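Transcriptional regulator (LacI family) (Clostridium acetobutylicum ATCC 824, PDB 3G85) probably acts as a DNA-binding transcription regulator of the LacI family, the fragment here holding its periplasmic-binding-protein-like part without the DNA-binding headpiece. Local coordinates at residues Y52-I63 with I74-L85; A118-Y127 with D216-G224. All coordinates share one frame; numbering follows the deposited sequence.

Contact 1: residues Y52-I63 with I74-L85; sequences YKTDCLHLEKGI and IANISNYDLEYL
Asp81, on the first turn of helix 79-87, turns its carboxylate into the backbone of the loop that follows strand 46-52. Leu57 N gives Asp81 OD2 a nearly straight bond of 3.1 Å, coming from above the carboxylate plane. The second oxygen, Asp81 OD1, takes two weak bonds from His58, one from its backbone N and one from His58 ND1 at 3.5 Å, with OD1 lying in the imidazole plane at the ring edge. An aspartate is short enough to collect these donors while its own helix packs close. Water 2 donates to OD2 as well, accepts from Ser78 N and bonds Tyr52 OH at 2.8 Å; water 1 joins the same hydroxyl to Asn76 N. A tyrosine suits this place because its long ring carries one hydroxyl to both waters in a buried setting.

Ser78 is the N-cap of the helix. Ser78 OG accepts from Asp81 N at 3.0 Å and donates to Asp55 OD1 at 2.7 Å, so both roles of the hydroxyl are used. With Asp55 OD1 and Asp81 OD2 only 4.6 Å apart, these donors probably help to offset the like charges.

Apolar contacts flank the polar centre. Leu57 CD2 reaches Ile77 CD1 at 3.6 Å and also meets Ile74. His58 CG sits between its backbone N and carbonyl carbon (chi1 73°), which turns the imidazole toward Asp81 OD1 and, obliquely, Tyr80. His58 CB lies over a face of Tyr84 in a CH-pi contact. The arrangement is a serine N-capped helix following a strand of a parallel alpha/beta sheet, in the N-terminal subdomain of the periplasmic-binding-protein-like fold.

Contact 2: residues A118-Y127 with D216-G224; sequences ASLLFAKKRY and DDIEIVAIG
Glu219, the first residue of strand 219-224, is gripped at both carboxylate oxygens by two side chains from the turn that follows helix 111-124. Lys125 NZ donates to Glu219 OE2 at 2.7 Å, a salt bridge made on the syn side and close to the carboxylate plane. Tyr127 OH donates to Glu219 OE1 at 2.6 Å from the anti side, with OE1 at the edge of the phenol ring and the ring and carboxylate planes 80° apart. Two donors, one to each oxygen, probably fix the rotation of the carboxylate and favour its charged form. Reach explains the residue types: Glu219 has CG anti to its backbone N (chi1 -162°) and stays extended beyond it, while the Lys125 chain is extended too and crosses it at about a right angle. Water 3 lies between Tyr127 OH and Asp216 O as a weak link.

Farther along the strand the contact is apolar. Val221 divides its two methyls: CG1 meets Ala118 CB at 3.6 Å, and CG2 meets Phe122 CZ at 3.7 Å, with Leu121 CD1 slightly farther off. The small alanine lets helix and strand come near, their CA atoms 6.2 Å apart at Ala118 and Val221, whereas Phe122 fills the wider separation near Glu219. The Phe122 ring and the valine run alongside in opposing senses. Ile220 points to the other side of the sheet, toward helix 197-209.

Backbone bonds close the helix itself. Tyr127 N returns to Phe122 O and Arg126 N to Ala123 O, and the positive phi of Arg126 completes a Schellman motif that turns the chain so that Tyr127 faces the strand. Helix segment 118-124 runs nearly antiparallel to strand 219-224, at 165° and 9.3 Å between their axes, the layered alpha/beta packing of the periplasmic-binding-protein fold.

In the fold
The two contacts lie on opposite sides of the chain's centre, their own centres about 36 Å apart, and share no helix or strand. Contact 1 belongs to the sheet holding strands 46-52 and 71-74, contact 2 to the mixed sheet holding strand 219-224. Contact 1 is local in sequence and partly buried, a loop against the start of a helix; contact 2 brings together segments 89 residues apart and is mostly buried. Each centres on one carboxylate, but Asp81 is met chiefly by backbone N-H groups and water, as befits an irregular loop, whereas Glu219 is held by two side chains at the more exposed end of an otherwise apolar helix-to-sheet interface.

Contact 1: residues Y52-I63 with I74-L85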
loop_
_atom_site.group_PDB
_atom_site.type_symbol
_atom_site.label_atom_id
_atom_site.label_comp_id
_atom_site.label_asym_id
_atom_site.label_seq_id
_atom_site.Cartn_x
_atom_site.Cartn_y
_atom_site.Cartn_z
ATOM N N TYR A 52 14.179 -10.566 2.034
ATOM C CA TYR A 52 14.777 -11.267 0.917
ATOM C C TYR A 52 14.812 -10.365 -0.300
ATOM O O TYR A 52 14.069 -9.391 -0.401
ATOM C CB TYR A 52 13.994 -12.552 0.634
ATOM C CG TYR A 52 12.623 -12.307 0.065
ATOM C CD1 TYR A 52 11.539 -12.043 0.908
ATOM C CD2 TYR A 52 12.389 -12.378 -1.318
ATOM C CE1 TYR A 52 10.259 -11.803 0.364
ATOM C CE2 TYR A 52 11.133 -12.135 -1.853
ATOM C CZ TYR A 52 10.063 -11.863 -1.001
ATOM O OH TYR A 52 8.779 -11.641 -1.509
ATOM N N LYS A 53 15.688 -10.687 -1.243
ATOM C CA LYS A 53 15.859 -9.859 -2.419
ATOM C C LYS A 53 14.717 -10.074 -3.403
ATOM O O LYS A 53 14.254 -11.186 -3.562
ATOM C CB LYS A 53 17.227 -10.190 -3.046
ATOM C CG LYS A 53 17.641 -9.372 -4.231
ATOM C CD LYS A 53 19.114 -9.768 -4.545
ATOM C CE LYS A 53 19.520 -9.487 -5.986
ATOM N NZ LYS A 53 19.097 -8.118 -6.442
ATOM N N THR A 54 14.239 -9.001 -4.028
ATOM C CA THR A 54 13.180 -9.098 -5.040
ATOM C C THR A 54 13.406 -10.309 -5.960
ATOM O O THR A 54 14.527 -10.543 -6.403
ATOM C CB THR A 54 13.151 -7.824 -5.918
ATOM O OG1 THR A 54 12.921 -6.681 -5.081
ATOM C CG2 THR A 54 12.057 -7.911 -6.973
ATOM N N ASP A 55 12.351 -11.075 -6.223
ATOM C CA ASP A 55 12.418 -12.256 -7.099
ATOM C C ASP A 55 13.154 -13.468 -6.534
ATOM O O ASP A 55 13.363 -14.466 -7.254
ATOM C CB ASP A 55 12.962 -11.890 -8.497
ATOM C CG ASP A 55 11.993 -11.029 -9.300
ATOM O OD1 ASP A 55 10.757 -11.071 -9.065
ATOM O OD2 ASP A 55 12.463 -10.299 -10.186
ATOM N N CYS A 56 13.537 -13.426 -5.255
ATOM C CA CYS A 56 14.273 -14.538 -4.695
ATOM C C CYS A 56 13.493 -15.350 -3.657
ATOM O O CYS A 56 14.080 -16.143 -2.938
ATOM C CB CYS A 56 15.592 -14.056 -4.098
ATOM S SG CYS A 56 16.686 -13.299 -5.328
ATOM N N LEU A 57 12.177 -15.192 -3.609
ATOM C CA LEU A 57 11.404 -15.880 -2.579
ATOM C C LEU A 57 11.600 -17.379 -2.738
ATOM O O LEU A 57 11.812 -18.091 -1.756
ATOM C CB LEU A 57 9.914 -15.538 -2.644
ATOM C CG LEU A 57 9.065 -16.236 -1.558
ATOM C CD1 LEU A 57 9.515 -15.863 -0.169
ATOM C CD2 LEU A 57 7.568 -15.919 -1.767
ATOM N N HIS A 58 11.592 -17.830 -3.987
ATOM C CA HIS A 58 11.749 -19.251 -4.301
ATOM C C HIS A 58 12.986 -19.934 -3.703
ATOM O O HIS A 58 12.955 -21.132 -3.469
ATOM C CB HIS A 58 11.634 -19.483 -5.824
ATOM C CG HIS A 58 12.817 -19.015 -6.603
ATOM N ND1 HIS A 58 12.940 -17.721 -7.069
ATOM C CD2 HIS A 58 13.930 -19.672 -7.006
ATOM C CE1 HIS A 58 14.077 -17.609 -7.738
ATOM N NE2 HIS A 58 14.703 -18.775 -7.705
ATOM N N LEU A 59 14.047 -19.166 -3.406
ATOM C CA LEU A 59 15.291 -19.691 -2.826
ATOM C C LEU A 59 15.268 -19.809 -1.311
ATOM O O LEU A 59 16.229 -20.311 -0.716
ATOM C CB LEU A 59 16.473 -18.777 -3.211
ATOM C CG LEU A 59 16.689 -18.532 -4.715
ATOM C CD1 LEU A 59 17.783 -17.497 -4.943
ATOM C CD2 LEU A 59 17.038 -19.844 -5.405
ATOM N N GLU A 60 14.205 -19.298 -0.677
ATOM C CA GLU A 60 14.136 -19.231 0.771
ATOM C C GLU A 60 13.862 -20.603 1.369
ATOM O O GLU A 60 12.865 -21.243 1.037
ATOM C CB GLU A 60 13.064 -18.246 1.211
ATOM C CG GLU A 60 13.463 -16.771 0.985
ATOM C CD GLU A 60 14.619 -16.346 1.890
ATOM O OE1 GLU A 60 14.691 -16.834 3.037
ATOM O OE2 GLU A 60 15.470 -15.552 1.444
ATOM N N LYS A 61 14.729 -21.009 2.278
ATOM C CA LYS A 61 14.626 -22.322 2.907
ATOM C C LYS A 61 13.469 -22.474 3.903
ATOM O O LYS A 61 12.940 -23.566 4.065
ATOM C CB LYS A 61 15.979 -22.747 3.488
ATOM C CG LYS A 61 16.876 -23.385 2.378
ATOM C CD LYS A 61 18.179 -23.937 2.934
ATOM C CE LYS A 61 18.985 -24.683 1.861
ATOM N NZ LYS A 61 19.529 -23.720 0.838
ATOM N N GLY A 62 13.058 -21.374 4.521
ATOM C CA GLY A 62 11.914 -21.361 5.447
ATOM C C GLY A 62 10.552 -21.670 4.825
ATOM O O GLY A 62 9.568 -21.803 5.549
ATOM N N ILE A 63 10.498 -21.757 3.493
ATOM C CA ILE A 63 9.302 -22.234 2.764
ATOM C C ILE A 63 9.517 -23.585 2.048
ATOM O O ILE A 63 8.648 -24.035 1.296
ATOM C CB ILE A 63 8.696 -21.164 1.762
ATOM C CG1 ILE A 63 9.644 -20.860 0.593
ATOM C CG2 ILE A 63 8.289 -19.887 2.512
ATOM C CD1 ILE A 63 8.967 -20.248 -0.655
ATOM N N ILE A 74 3.549 -13.364 2.912
ATOM C CA ILE A 74 4.430 -12.689 1.954
ATOM C C ILE A 74 3.928 -11.294 1.748
ATOM O O ILE A 74 2.831 -11.124 1.223
ATOM C CB ILE A 74 4.443 -13.356 0.589
ATOM C CG1 ILE A 74 4.449 -14.885 0.690
ATOM C CG2 ILE A 74 5.610 -12.759 -0.237
ATOM C CD1 ILE A 74 5.542 -15.530 1.549
ATOM N N ALA A 75 4.721 -10.308 2.173
ATOM C CA ALA A 75 4.292 -8.901 2.151
ATOM C C ALA A 75 4.019 -8.337 0.747
ATOM O O ALA A 75 3.045 -7.597 0.555
ATOM C CB ALA A 75 5.298 -8.037 2.901
ATOM N N ASN A 76 4.884 -8.669 -0.225
ATOM C CA ASN A 76 4.723 -8.166 -1.590
ATOM C C ASN A 76 5.306 -9.141 -2.593
ATOM O O ASN A 76 6.453 -8.961 -3.040
ATOM C CB ASN A 76 5.382 -6.754 -1.748
ATOM C CG ASN A 76 5.269 -6.214 -3.183
ATOM O OD1 ASN A 76 4.196 -6.286 -3.797
ATOM N ND2 ASN A 76 6.380 -5.691 -3.724
ATOM N N ILE A 77 4.559 -10.202 -2.919
ATOM C CA ILE A 77 5.111 -11.241 -3.774
ATOM C C ILE A 77 5.244 -10.710 -5.216
ATOM O O ILE A 77 4.366 -9.981 -5.686
ATOM C CB ILE A 77 4.271 -12.544 -3.693
ATOM C CG1 ILE A 77 5.064 -13.719 -4.299
ATOM C CG2 ILE A 77 2.834 -12.329 -4.295
ATOM C CD1 ILE A 77 4.655 -15.076 -3.780
ATOM N N SER A 78 6.376 -10.991 -5.864
ATOM C CA SER A 78 6.578 -10.591 -7.282
ATOM C C SER A 78 5.867 -11.578 -8.204
ATOM O O SER A 78 5.550 -12.701 -7.793
ATOM C CB SER A 78 8.073 -10.565 -7.634
ATOM O OG SER A 78 8.607 -11.889 -7.644
ATOM N N ASN A 79 5.642 -11.178 -9.454
ATOM C CA ASN A 79 5.082 -12.079 -10.455
ATOM C C ASN A 79 5.919 -13.343 -10.632
ATOM O O ASN A 79 5.384 -14.446 -10.649
ATOM C CB ASN A 79 4.930 -11.355 -11.796
ATOM C CG ASN A 79 3.910 -10.255 -11.722
ATOM O OD1 ASN A 79 2.979 -10.324 -10.909
ATOM N ND2 ASN A 79 4.113 -9.201 -12.501
ATOM N N TYR A 80 7.236 -13.160 -10.684
ATOM C CA TYR A 80 8.165 -14.263 -10.789
ATOM C C TYR A 80 8.006 -15.245 -9.613
ATOM O O TYR A 80 7.848 -16.461 -9.805
ATOM C CB TYR A 80 9.596 -13.729 -10.896
ATOM C CG TYR A 80 10.555 -14.852 -11.160
ATOM C CD1 TYR A 80 10.719 -15.355 -12.458
ATOM C CD2 TYR A 80 11.264 -15.441 -10.124
ATOM C CE1 TYR A 80 11.571 -16.402 -12.714
ATOM C CE2 TYR A 80 12.125 -16.515 -10.366
ATOM C CZ TYR A 80 12.259 -16.984 -11.671
ATOM O OH TYR A 80 13.086 -18.041 -11.934
ATOM N N ASP A 81 8.003 -14.708 -8.394
ATOM C CA ASP A 81 7.868 -15.531 -7.186
ATOM C C ASP A 81 6.508 -16.212 -7.073
ATOM O O ASP A 81 6.399 -17.354 -6.609
ATOM C CB ASP A 81 8.202 -14.698 -5.947
ATOM C CG ASP A 81 9.715 -14.581 -5.744
ATOM O OD1 ASP A 81 10.421 -15.571 -6.092
ATOM O OD2 ASP A 81 10.191 -13.537 -5.266
ATOM N N LEU A 82 5.495 -15.509 -7.551
ATOM C CA LEU A 82 4.122 -15.995 -7.523
ATOM C C LEU A 82 3.938 -17.178 -8.457
ATOM O O LEU A 82 3.276 -18.147 -8.102
ATOM C CB LEU A 82 3.128 -14.856 -7.824
ATOM C CG LEU A 82 1.635 -15.222 -7.728
ATOM C CD1 LEU A 82 1.277 -15.965 -6.465
ATOM C CD2 LEU A 82 0.759 -13.974 -7.863
ATOM N N GLU A 83 4.545 -17.107 -9.639
ATOM C CA GLU A 83 4.544 -18.248 -10.563
ATOM C C GLU A 83 5.148 -19.500 -9.910
ATOM O O GLU A 83 4.589 -20.591 -10.048
ATOM C CB GLU A 83 5.245 -17.910 -11.888
ATOM C CG GLU A 83 5.666 -19.156 -12.669
ATOM C CD GLU A 83 5.704 -18.957 -14.144
ATOM O OE1 GLU A 83 5.477 -17.823 -14.606
ATOM O OE2 GLU A 83 5.969 -19.957 -14.853
ATOM N N TYR A 84 6.254 -19.333 -9.178
ATOM C CA TYR A 84 6.845 -20.427 -8.421
ATOM C C TYR A 84 5.889 -20.979 -7.357
ATOM O O TYR A 84 5.752 -22.210 -7.205
ATOM C CB TYR A 84 8.165 -20.024 -7.755
ATOM C CG TYR A 84 8.644 -21.082 -6.785
ATOM C CD1 TYR A 84 9.282 -22.231 -7.245
ATOM C CD2 TYR A 84 8.432 -20.948 -5.404
ATOM C CE1 TYR A 84 9.705 -23.232 -6.360
ATOM C CE2 TYR A 84 8.843 -21.930 -4.512
ATOM C CZ TYR A 84 9.480 -23.079 -4.998
ATOM O OH TYR A 84 9.892 -24.078 -4.128
ATOM N N LEU A 85 5.254 -20.083 -6.602
ATOM C CA LEU A 85 4.272 -20.521 -5.605
ATOM C C LEU A 85 3.062 -21.212 -6.248
ATOM O O LEU A 85 2.550 -22.195 -5.713
ATOM C CB LEU A 85 3.774 -19.361 -4.748
ATOM C CG LEU A 85 4.535 -18.825 -3.543
ATOM C CD1 LEU A 85 3.499 -18.255 -2.593
ATOM C CD2 LEU A 85 5.366 -19.847 -2.836
HETATM O O HOH W 1 7.525 -9.723 0.207
HETATM O O HOH W 2 8.606 -11.926 -4.253
#

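Contact 2: residues A118-Y127 with D216-G224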
loop_
_atom_site.group_PDB
_atom_site.type_symbol
_atom_site.label_atom_id
_atom_site.label_comp_id
_atom_site.label_asym_id
_atom_site.label_seq_id
_atom_site.Cartn_x
_atom_site.Cartn_y
_atom_site.Cartn_z
ATOM N N ALA A 118 -10.497 8.772 -3.707
ATOM C CA ALA A 118 -9.692 9.993 -3.884
ATOM C C ALA A 118 -10.323 10.851 -4.989
ATOM O O ALA A 118 -10.535 12.052 -4.806
ATOM C CB ALA A 118 -8.256 9.647 -4.215
ATOM N N SER A 119 -10.669 10.215 -6.102
ATOM C CA SER A 119 -11.350 10.913 -7.197
ATOM C C SER A 119 -12.680 11.542 -6.808
ATOM O O SER A 119 -12.936 12.713 -7.129
ATOM C CB SER A 119 -11.559 9.993 -8.385
ATOM O OG SER A 119 -12.161 10.757 -9.427
ATOM N N LEU A 120 -13.526 10.776 -6.116
ATOM C CA LEU A 120 -14.839 11.283 -5.694
ATOM C C LEU A 120 -14.750 12.447 -4.719
ATOM O O LEU A 120 -15.651 13.285 -4.675
ATOM C CB LEU A 120 -15.737 10.144 -5.159
ATOM C CG LEU A 120 -16.118 9.098 -6.228
ATOM C CD1 LEU A 120 -16.841 7.877 -5.643
ATOM C CD2 LEU A 120 -16.918 9.701 -7.409
ATOM N N LEU A 121 -13.676 12.524 -3.931
ATOM C CA LEU A 121 -13.490 13.678 -3.054
ATOM C C LEU A 121 -13.304 14.935 -3.920
ATOM O O LEU A 121 -13.870 16.005 -3.631
ATOM C CB LEU A 121 -12.272 13.475 -2.119
ATOM C CG LEU A 121 -11.977 14.574 -1.077
ATOM C CD1 LEU A 121 -11.180 14.090 0.084
ATOM C CD2 LEU A 121 -11.268 15.777 -1.678
ATOM N N PHE A 122 -12.488 14.812 -4.963
ATOM C CA PHE A 122 -12.281 15.917 -5.911
ATOM C C PHE A 122 -13.583 16.233 -6.680
ATOM O O PHE A 122 -13.914 17.412 -6.878
ATOM C CB PHE A 122 -11.162 15.583 -6.909
ATOM C CG PHE A 122 -9.766 15.524 -6.275
ATOM C CD1 PHE A 122 -9.418 16.399 -5.248
ATOM C CD2 PHE A 122 -8.813 14.605 -6.727
ATOM C CE1 PHE A 122 -8.133 16.357 -4.662
ATOM C CE2 PHE A 122 -7.522 14.584 -6.169
ATOM C CZ PHE A 122 -7.194 15.474 -5.138
ATOM N N ALA A 123 -14.284 15.179 -7.119
ATOM C CA ALA A 123 -15.559 15.323 -7.868
ATOM C C ALA A 123 -16.591 16.068 -7.045
ATOM O O ALA A 123 -17.323 16.919 -7.571
ATOM C CB ALA A 123 -16.097 13.985 -8.257
ATOM N N LYS A 124 -16.637 15.732 -5.757
ATOM C CA LYS A 124 -17.556 16.302 -4.792
ATOM C C LYS A 124 -17.265 17.760 -4.575
ATOM O O LYS A 124 -18.167 18.502 -4.223
ATOM C CB LYS A 124 -17.402 15.576 -3.466
ATOM C CG LYS A 124 -18.585 15.602 -2.562
ATOM C CD LYS A 124 -18.547 14.342 -1.686
ATOM C CE LYS A 124 -18.757 13.088 -2.555
ATOM N NZ LYS A 124 -18.402 11.805 -1.854
ATOM N N LYS A 125 -16.002 18.166 -4.754
ATOM C CA LYS A 125 -15.588 19.581 -4.650
ATOM C C LYS A 125 -15.615 20.314 -6.000
ATOM O O LYS A 125 -15.264 21.486 -6.079
ATOM C CB LYS A 125 -14.189 19.687 -4.023
ATOM C CG LYS A 125 -14.136 19.029 -2.665
ATOM C CD LYS A 125 -12.915 19.381 -1.873
ATOM C CE LYS A 125 -12.973 18.706 -0.489
ATOM N NZ LYS A 125 -12.148 19.467 0.486
ATOM N N ARG A 126 -16.041 19.598 -7.038
ATOM C CA ARG A 126 -16.232 20.122 -8.402
ATOM C C ARG A 126 -14.965 20.657 -9.053
ATOM O O ARG A 126 -15.006 21.611 -9.850
ATOM C CB ARG A 126 -17.363 21.160 -8.457
ATOM C CG ARG A 126 -18.716 20.610 -8.037
ATOM C CD ARG A 126 -19.696 21.729 -7.730
ATOM N NE ARG A 126 -20.077 22.496 -8.916
ATOM C CZ ARG A 126 -20.751 22.012 -9.963
ATOM N NH1 ARG A 126 -21.137 20.723 -10.017
ATOM N NH2 ARG A 126 -21.047 22.829 -10.971
ATOM N N TYR A 127 -13.834 20.028 -8.735
ATOM C CA TYR A 127 -12.606 20.303 -9.465
ATOM C C TYR A 127 -12.767 19.854 -10.899
ATOM O O TYR A 127 -13.410 18.839 -11.167
ATOM C CB TYR A 127 -11.406 19.586 -8.829
ATOM C CG TYR A 127 -10.937 20.240 -7.570
ATOM C CD1 TYR A 127 -10.205 21.414 -7.617
ATOM C CD2 TYR A 127 -11.222 19.680 -6.324
ATOM C CE1 TYR A 127 -9.770 22.021 -6.463
ATOM C CE2 TYR A 127 -10.792 20.277 -5.160
ATOM C CZ TYR A 127 -10.071 21.453 -5.240
ATOM O OH TYR A 127 -9.631 22.064 -4.109
ATOM N N ASP A 216 -6.187 25.801 -0.960
ATOM C CA ASP A 216 -6.755 26.875 -1.807
ATOM C C ASP A 216 -6.240 26.945 -3.241
ATOM O O ASP A 216 -7.033 27.069 -4.175
ATOM C CB ASP A 216 -6.631 28.245 -1.126
ATOM C CG ASP A 216 -7.442 28.339 0.156
ATOM O OD1 ASP A 216 -8.508 27.696 0.267
ATOM O OD2 ASP A 216 -7.009 29.070 1.073
ATOM N N ASP A 217 -4.924 26.891 -3.418
ATOM C CA ASP A 217 -4.338 26.805 -4.757
ATOM C C ASP A 217 -4.233 25.367 -5.263
ATOM O O ASP A 217 -4.447 25.113 -6.438
ATOM C CB ASP A 217 -2.963 27.461 -4.771
ATOM C CG ASP A 217 -3.015 28.932 -4.382
ATOM O OD1 ASP A 217 -4.069 29.567 -4.630
ATOM O OD2 ASP A 217 -2.007 29.449 -3.830
ATOM N N ILE A 218 -3.880 24.436 -4.371
ATOM C CA ILE A 218 -3.760 23.004 -4.711
ATOM C C ILE A 218 -4.299 22.159 -3.565
ATOM O O ILE A 218 -3.932 22.380 -2.399
ATOM C CB ILE A 218 -2.289 22.571 -5.011
ATOM C CG1 ILE A 218 -1.756 23.298 -6.245
ATOM C CG2 ILE A 218 -2.191 21.034 -5.239
ATOM C CD1 ILE A 218 -0.362 22.913 -6.642
ATOM N N GLU A 219 -5.167 21.197 -3.885
ATOM C CA GLU A 219 -5.654 20.260 -2.868
ATOM C C GLU A 219 -5.057 18.866 -3.113
ATOM O O GLU A 219 -5.016 18.409 -4.235
ATOM C CB GLU A 219 -7.172 20.197 -2.860
ATOM C CG GLU A 219 -7.684 19.595 -1.576
ATOM C CD GLU A 219 -9.172 19.777 -1.351
ATOM O OE1 GLU A 219 -9.785 20.726 -1.914
ATOM O OE2 GLU A 219 -9.729 18.948 -0.602
ATOM N N ILE A 220 -4.571 18.217 -2.057
ATOM C CA ILE A 220 -3.866 16.938 -2.225
ATOM C C ILE A 220 -4.635 15.810 -1.562
ATOM O O ILE A 220 -5.181 15.984 -0.485
ATOM C CB ILE A 220 -2.448 17.006 -1.580
ATOM C CG1 ILE A 220 -1.657 18.152 -2.211
ATOM C CG2 ILE A 220 -1.725 15.625 -1.715
ATOM C CD1 ILE A 220 -0.356 18.580 -1.450
ATOM N N VAL A 221 -4.658 14.652 -2.197
ATOM C CA VAL A 221 -5.103 13.414 -1.550
ATOM C C VAL A 221 -3.990 12.425 -1.831
ATOM O O VAL A 221 -3.474 12.366 -2.945
ATOM C CB VAL A 221 -6.420 12.852 -2.102
ATOM C CG1 VAL A 221 -6.749 11.465 -1.464
ATOM C CG2 VAL A 221 -7.558 13.836 -1.794
ATOM N N ALA A 222 -3.584 11.683 -0.812
ATOM C CA ALA A 222 -2.485 10.738 -1.008
ATOM C C ALA A 222 -2.916 9.373 -0.535
ATOM O O ALA A 222 -3.769 9.260 0.321
ATOM C CB ALA A 222 -1.281 11.174 -0.226
ATOM N N ILE A 223 -2.295 8.333 -1.081
ATOM C CA ILE A 223 -2.486 6.965 -0.575
ATOM C C ILE A 223 -1.593 6.789 0.660
ATOM O O ILE A 223 -0.385 7.050 0.609
ATOM C CB ILE A 223 -2.134 5.903 -1.639
ATOM C CG1 ILE A 223 -3.041 6.033 -2.889
ATOM C CG2 ILE A 223 -2.155 4.470 -1.026
ATOM C CD1 ILE A 223 -4.533 5.725 -2.581
ATOM N N GLY A 224 -2.191 6.363 1.763
ATOM C CA GLY A 224 -1.442 6.257 3.027
ATOM C C GLY A 224 -0.742 4.925 3.137
ATOM O O GLY A 224 -1.389 3.876 3.215
HETATM O O HOH W 3 -7.574 24.193 -4.927
#